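Local coordinates for protein phosphatase 2C (Toxoplasma gondii, PDB 3D8K) that probably removes phosphate from phosphoserine and phosphothreonine residues of proteins, as a metal-dependent serine/threonine phosphatase of the PP2C family, at residues K116-A121 with M153-D158; K163-I168 with F258-D263. All coordinates share one frame; numbering follows the deposited sequence.

Interaction 1 (K116-A121 with M153-D158); sequences KKPTEA and MNFRRD. With SO4 (sulfate ion), chain F.
Phe155 turns the rim of its ring to Thr119 and Glu120, and the example shows how a short antiparallel pairing can end against one aromatic side chain. With CG anti to the carbonyl carbon (chi1 -63°), the ring lies against the 119-121 backbone, Thr119 C and Glu120 N at its edge, in plane. Pro118 crosses this side chain at about a right angle, its CG 3.7 Å from Phe155 CB. Over one face, offset toward the rim, sits CG of Met153, a selenomethionine. Ala121 and Met153 form the hydrogen-bonded pair, Ala121 N donating to Met153 O at 3.2 Å and Met153 N returning a bond to Ala121 O. The bond from Phe155 N to Thr119 O is weak. Arg156, bent at chi3, runs beside Thr119 and points the same way, its NH1 3.2 Å from Thr119 CG2. Both residues also pack on Glu83 of the second subunit, whose Glu84 forms a salt bridge with Lys117 NZ. Lys116 NZ hydrogen-bonds O2 of a sulfate ion, probably from the crystallisation liquor, at 3.1 Å. Backbone bonds and apolar contacts around Phe155 thus join the two segments, while Lys117 directs its charge to the neighbouring subunit.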
loop_
_atom_site.group_PDB
_atom_site.type_symbol
_atom_site.label_atom_id
_atom_site.label_comp_id
_atom_site.label_asym_id
_atom_site.label_seq_id
_atom_site.Cartn_x
_atom_site.Cartn_y
_atom_site.Cartn_z
ATOM N N LYS C 116 8.681 13.286 -18.171
ATOM C CA LYS C 116 8.532 12.612 -19.443
ATOM C C LYS C 116 8.146 13.596 -20.539
ATOM O O LYS C 116 8.655 13.515 -21.658
ATOM C CB LYS C 116 7.486 11.509 -19.314
ATOM C CG LYS C 116 7.697 10.343 -20.266
ATOM C CD LYS C 116 6.883 9.128 -19.836
ATOM C CE LYS C 116 7.315 7.877 -20.583
ATOM N NZ LYS C 116 8.779 7.635 -20.431
ATOM N N LYS C 117 7.270 14.541 -20.205
ATOM C CA LYS C 117 6.813 15.533 -21.168
ATOM C C LYS C 117 7.111 16.996 -20.828
ATOM O O LYS C 117 6.243 17.732 -20.360
ATOM C CB LYS C 117 5.313 15.352 -21.422
ATOM C CG LYS C 117 4.997 14.195 -22.346
ATOM C CD LYS C 117 4.511 12.967 -21.597
ATOM C CE LYS C 117 3.047 13.129 -21.177
ATOM N NZ LYS C 117 2.382 11.866 -20.712
ATOM N N PRO C 118 8.345 17.442 -21.089
ATOM C CA PRO C 118 8.735 18.824 -20.806
ATOM C C PRO C 118 8.017 19.815 -21.710
ATOM O O PRO C 118 7.793 19.547 -22.892
ATOM C CB PRO C 118 10.229 18.804 -21.052
ATOM C CG PRO C 118 10.343 17.819 -22.170
ATOM C CD PRO C 118 9.450 16.709 -21.728
ATOM N N THR C 119 7.670 20.969 -21.151
ATOM C CA THR C 119 6.963 22.017 -21.887
ATOM C C THR C 119 7.906 23.061 -22.487
ATOM O O THR C 119 8.352 22.915 -23.619
ATOM C CB THR C 119 5.957 22.701 -20.966
ATOM O OG1 THR C 119 6.626 23.172 -19.786
ATOM C CG2 THR C 119 4.888 21.712 -20.556
ATOM N N GLU C 120 8.210 24.113 -21.739
ATOM C CA GLU C 120 9.110 25.127 -22.253
ATOM C C GLU C 120 9.668 26.074 -21.198
ATOM O O GLU C 120 9.142 26.172 -20.089
ATOM C CB GLU C 120 8.414 25.922 -23.347
ATOM C CG GLU C 120 7.010 26.351 -22.996
ATOM C CD GLU C 120 6.353 27.162 -24.108
ATOM O OE1 GLU C 120 5.145 27.451 -23.983
ATOM O OE2 GLU C 120 7.032 27.514 -25.102
ATOM N N ALA C 121 10.744 26.766 -21.561
ATOM C CA ALA C 121 11.402 27.698 -20.663
ATOM C C ALA C 121 12.298 28.660 -21.435
ATOM O O ALA C 121 12.697 28.381 -22.560
ATOM C CB ALA C 121 12.230 26.925 -19.644
HETATM N N MSE C 153 12.909 28.444 -25.681
HETATM C CA MSE C 153 13.026 27.018 -25.976
HETATM C C MSE C 153 11.712 26.275 -25.809
HETATM O O MSE C 153 11.076 26.356 -24.764
HETATM C CB MSE C 153 14.092 26.408 -25.060
HETATM C CG MSE C 153 14.150 24.901 -25.040
HETATM SE SE MSE C 153 14.686 24.124 -26.715
HETATM C CE MSE C 153 16.591 24.373 -26.524
ATOM N N ASN C 154 11.302 25.557 -26.848
ATOM C CA ASN C 154 10.064 24.787 -26.794
ATOM C C ASN C 154 10.456 23.320 -26.850
ATOM O O ASN C 154 10.691 22.786 -27.935
ATOM C CB ASN C 154 9.159 25.110 -27.981
ATOM C CG ASN C 154 7.783 24.484 -27.845
ATOM O OD1 ASN C 154 7.638 23.419 -27.253
ATOM N ND2 ASN C 154 6.766 25.136 -28.403
ATOM N N PHE C 155 10.534 22.674 -25.690
ATOM C CA PHE C 155 10.920 21.270 -25.619
ATOM C C PHE C 155 9.935 20.385 -26.341
ATOM O O PHE C 155 10.273 19.287 -26.758
ATOM C CB PHE C 155 11.025 20.818 -24.166
ATOM C CG PHE C 155 12.087 21.534 -23.387
ATOM C CD1 PHE C 155 13.425 21.205 -23.548
ATOM C CD2 PHE C 155 11.748 22.554 -22.507
ATOM C CE1 PHE C 155 14.411 21.883 -22.849
ATOM C CE2 PHE C 155 12.725 23.238 -21.802
ATOM C CZ PHE C 155 14.062 22.901 -21.972
ATOM N N ARG C 156 8.711 20.865 -26.485
ATOM C CA ARG C 156 7.676 20.101 -27.158
ATOM C C ARG C 156 8.062 19.887 -28.621
ATOM O O ARG C 156 7.670 18.897 -29.232
ATOM C CB ARG C 156 6.338 20.845 -27.058
ATOM C CG ARG C 156 6.131 21.579 -25.719
ATOM C CD ARG C 156 4.690 22.043 -25.509
ATOM N NE ARG C 156 3.789 20.909 -25.295
ATOM C CZ ARG C 156 3.897 20.052 -24.283
ATOM N NH1 ARG C 156 4.865 20.198 -23.387
ATOM N NH2 ARG C 156 3.046 19.038 -24.172
ATOM N N ARG C 157 8.838 20.812 -29.174
ATOM C CA ARG C 157 9.264 20.722 -30.565
ATOM C C ARG C 157 10.783 20.590 -30.684
ATOM O O ARG C 157 11.397 21.069 -31.642
ATOM C CB ARG C 157 8.764 21.943 -31.350
ATOM C CG ARG C 157 9.288 23.281 -30.848
ATOM C CD ARG C 157 8.443 24.452 -31.358
ATOM N NE ARG C 157 8.978 25.739 -30.904
ATOM C CZ ARG C 157 8.290 26.876 -30.880
ATOM N NH1 ARG C 157 7.024 26.907 -31.283
ATOM N NH2 ARG C 157 8.868 27.986 -30.444
ATOM N N ASP C 158 11.375 19.926 -29.696
ATOM C CA ASP C 158 12.815 19.684 -29.662
ATOM C C ASP C 158 13.021 18.193 -29.925
ATOM O O ASP C 158 12.386 17.347 -29.292
ATOM C CB ASP C 158 13.387 20.047 -28.285
ATOM C CG ASP C 158 14.907 20.068 -28.265
ATOM O OD1 ASP C 158 15.532 19.369 -29.096
ATOM O OD2 ASP C 158 15.477 20.774 -27.407
HETATM S S SO4 F . 8.921 6.655 -16.959
HETATM O O1 SO4 F . 8.561 8.044 -17.257
HETATM O O2 SO4 F . 8.398 5.789 -18.032
HETATM O O3 SO4 F . 10.385 6.530 -16.888
HETATM O O4 SO4 F . 8.326 6.271 -15.665
#

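Interaction 2 (K163-I168 with F258-D263); sequences KGIYTI and FAYPGD
Tyr166 presents the edge of its ring to the facing segment, with Ala259 O and Pro261 CA both in the ring plane, and its CE2 stands 4.0 Å from Pro261 CG. Phe258 has Tyr260 CZ in plane at its own edge, and it packs edge-to-face with the ring of Phe155. The rings of Tyr166 and Phe258 stand on opposite faces of the sheet where strand 253-259 ends, an outermost strand of the six-stranded antiparallel sheet in the PP2C beta-sandwich fold. Its neighbour 165-173 is hydrogen-bonded on both flanks, since Ile165 and Thr167 also bond through the backbone to Glu115 and Arg113.

Tyr166 and Ala259 are the hydrogen-bonded pair, with Tyr166 N 2.7 Å from Ala259 O and Ala259 N 2.8 Å from Tyr166 O. Their side chains share one face of the sheet, where Ile168 CD1 also reaches Ala259 CB at 4.1 Å. Thr167 and Phe258 occupy the other face as the non-hydrogen-bonded pair.

Ile165 divides its branches between two aromatic residues. CG1 lies between the backbone N and the carbonyl carbon (chi1 59°), and CD1 beyond it comes 4.1 Å from Phe258 CB; CG2 instead touches Tyr260 CD1. The phenol OH of Tyr260 is hydrogen-bonded to Asp158 OD2 and that of Tyr166 to Pro324 O.

Past the ladder the chain reverses in a type II turn from Tyr260 to Asp263, with Gly262 at its third position. Asp263 N closes the turn onto Tyr260 O, and Asp263 OD2 accepts a hydrogen bond from Tyr260 N at 2.7 Å on its anti side, 35° out of the carboxylate plane.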
loop_
_atom_site.group_PDB
_atom_site.type_symbol
_atom_site.label_atom_id
_atom_site.label_comp_id
_atom_site.label_asym_id
_atom_site.label_seq_id
_atom_site.Cartn_x
_atom_site.Cartn_y
_atom_site.Cartn_z
ATOM N N LYS C 163 11.944 11.706 -25.317
ATOM C CA LYS C 163 11.741 10.741 -24.252
ATOM C C LYS C 163 11.986 11.438 -22.918
ATOM O O LYS C 163 12.284 10.794 -21.908
ATOM C CB LYS C 163 12.693 9.549 -24.409
ATOM C CG LYS C 163 12.246 8.510 -25.441
ATOM C CD LYS C 163 13.295 7.406 -25.621
ATOM C CE LYS C 163 12.767 6.197 -26.416
ATOM N NZ LYS C 163 11.949 5.247 -25.599
ATOM N N GLY C 164 11.879 12.766 -22.933
ATOM C CA GLY C 164 12.039 13.539 -21.715
ATOM C C GLY C 164 13.389 14.158 -21.425
ATOM O O GLY C 164 14.376 13.900 -22.106
ATOM N N ILE C 165 13.414 14.990 -20.388
ATOM C CA ILE C 165 14.623 15.678 -19.949
ATOM C C ILE C 165 14.693 15.634 -18.440
ATOM O O ILE C 165 13.721 15.288 -17.773
ATOM C CB ILE C 165 14.626 17.161 -20.366
ATOM C CG1 ILE C 165 13.416 17.875 -19.760
ATOM C CG2 ILE C 165 14.617 17.277 -21.879
ATOM C CD1 ILE C 165 13.356 19.352 -20.089
ATOM N N TYR C 166 15.850 15.991 -17.902
ATOM C CA TYR C 166 16.048 16.012 -16.464
ATOM C C TYR C 166 16.246 17.451 -16.002
ATOM O O TYR C 166 17.130 18.153 -16.498
ATOM C CB TYR C 166 17.269 15.176 -16.094
ATOM C CG TYR C 166 17.052 13.686 -16.216
ATOM C CD1 TYR C 166 16.551 12.946 -15.146
ATOM C CD2 TYR C 166 17.375 13.008 -17.390
ATOM C CE1 TYR C 166 16.390 11.566 -15.239
ATOM C CE2 TYR C 166 17.216 11.630 -17.492
ATOM C CZ TYR C 166 16.729 10.914 -16.413
ATOM O OH TYR C 166 16.608 9.544 -16.496
ATOM N N THR C 167 15.407 17.900 -15.073
ATOM C CA THR C 167 15.543 19.249 -14.548
ATOM C C THR C 167 16.473 19.232 -13.353
ATOM O O THR C 167 16.269 18.479 -12.408
ATOM C CB THR C 167 14.208 19.829 -14.112
ATOM O OG1 THR C 167 13.438 20.156 -15.270
ATOM C CG2 THR C 167 14.418 21.079 -13.306
ATOM N N ILE C 168 17.501 20.061 -13.401
ATOM C CA ILE C 168 18.449 20.122 -12.315
ATOM C C ILE C 168 18.441 21.444 -11.581
ATOM O O ILE C 168 18.503 22.512 -12.179
ATOM C CB ILE C 168 19.866 19.884 -12.809
ATOM C CG1 ILE C 168 19.989 18.462 -13.359
ATOM C CG2 ILE C 168 20.853 20.136 -11.680
ATOM C CD1 ILE C 168 21.279 18.220 -14.118
ATOM N N PHE C 258 18.623 22.018 -17.525
ATOM C CA PHE C 258 17.968 20.792 -17.957
ATOM C C PHE C 258 19.061 19.951 -18.591
ATOM O O PHE C 258 20.053 20.483 -19.074
ATOM C CB PHE C 258 16.860 21.055 -18.972
ATOM C CG PHE C 258 17.351 21.560 -20.278
ATOM C CD1 PHE C 258 17.861 22.844 -20.394
ATOM C CD2 PHE C 258 17.321 20.748 -21.397
ATOM C CE1 PHE C 258 18.337 23.312 -21.609
ATOM C CE2 PHE C 258 17.797 21.202 -22.622
ATOM C CZ PHE C 258 18.307 22.494 -22.728
ATOM N N ALA C 259 18.891 18.638 -18.564
ATOM C CA ALA C 259 19.869 17.733 -19.133
ATOM C C ALA C 259 19.126 16.672 -19.885
ATOM O O ALA C 259 18.060 16.236 -19.468
ATOM C CB ALA C 259 20.685 17.091 -18.053
ATOM N N TYR C 260 19.703 16.252 -21.000
ATOM C CA TYR C 260 19.096 15.235 -21.834
ATOM C C TYR C 260 19.488 13.879 -21.282
ATOM O O TYR C 260 20.491 13.771 -20.583
ATOM C CB TYR C 260 19.611 15.393 -23.268
ATOM C CG TYR C 260 19.143 16.647 -23.991
ATOM C CD1 TYR C 260 17.796 16.852 -24.258
ATOM C CD2 TYR C 260 20.058 17.604 -24.455
ATOM C CE1 TYR C 260 17.358 17.971 -24.968
ATOM C CE2 TYR C 260 19.635 18.729 -25.172
ATOM C CZ TYR C 260 18.276 18.907 -25.428
ATOM O OH TYR C 260 17.822 20.005 -26.162
ATOM N N PRO C 261 18.681 12.832 -21.541
ATOM C CA PRO C 261 19.039 11.501 -21.038
ATOM C C PRO C 261 20.370 11.154 -21.694
ATOM O O PRO C 261 20.599 11.485 -22.859
ATOM C CB PRO C 261 17.899 10.632 -21.533
ATOM C CG PRO C 261 16.748 11.542 -21.455
ATOM C CD PRO C 261 17.290 12.842 -22.018
ATOM N N GLY C 262 21.255 10.510 -20.949
ATOM C CA GLY C 262 22.553 10.196 -21.497
ATOM C C GLY C 262 23.570 11.122 -20.870
ATOM O O GLY C 262 24.768 10.850 -20.922
ATOM N N ASP C 263 23.099 12.223 -20.280
ATOM C CA ASP C 263 23.996 13.171 -19.613
ATOM C C ASP C 263 24.346 12.675 -18.195
ATOM O O ASP C 263 23.678 11.788 -17.653
ATOM C CB ASP C 263 23.366 14.574 -19.530
ATOM C CG ASP C 263 23.252 15.270 -20.898
ATOM O OD1 ASP C 263 24.067 14.990 -21.795
ATOM O OD2 ASP C 263 22.351 16.119 -21.068
#

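From the N terminus, the chain leaves strand 106-115 of the six-stranded sheet and enters 116-121; interaction 1 then closes a loop of 31 residues by joining this segment to 153-158. A few residues later interaction 2 opens at 163-168 and closes a longer excursion of 89 residues at 258-263. The two loops are therefore in series, neither nested nor crossed. In space they abut, with centres about 11 Å apart: Ile165 CD1 packs on Pro118 and Phe155, and a polar tie between 153-158 and 258-263 joins this packing. Together they tie the small three-stranded sheet at the surface to the outermost strand of the six-stranded sheet.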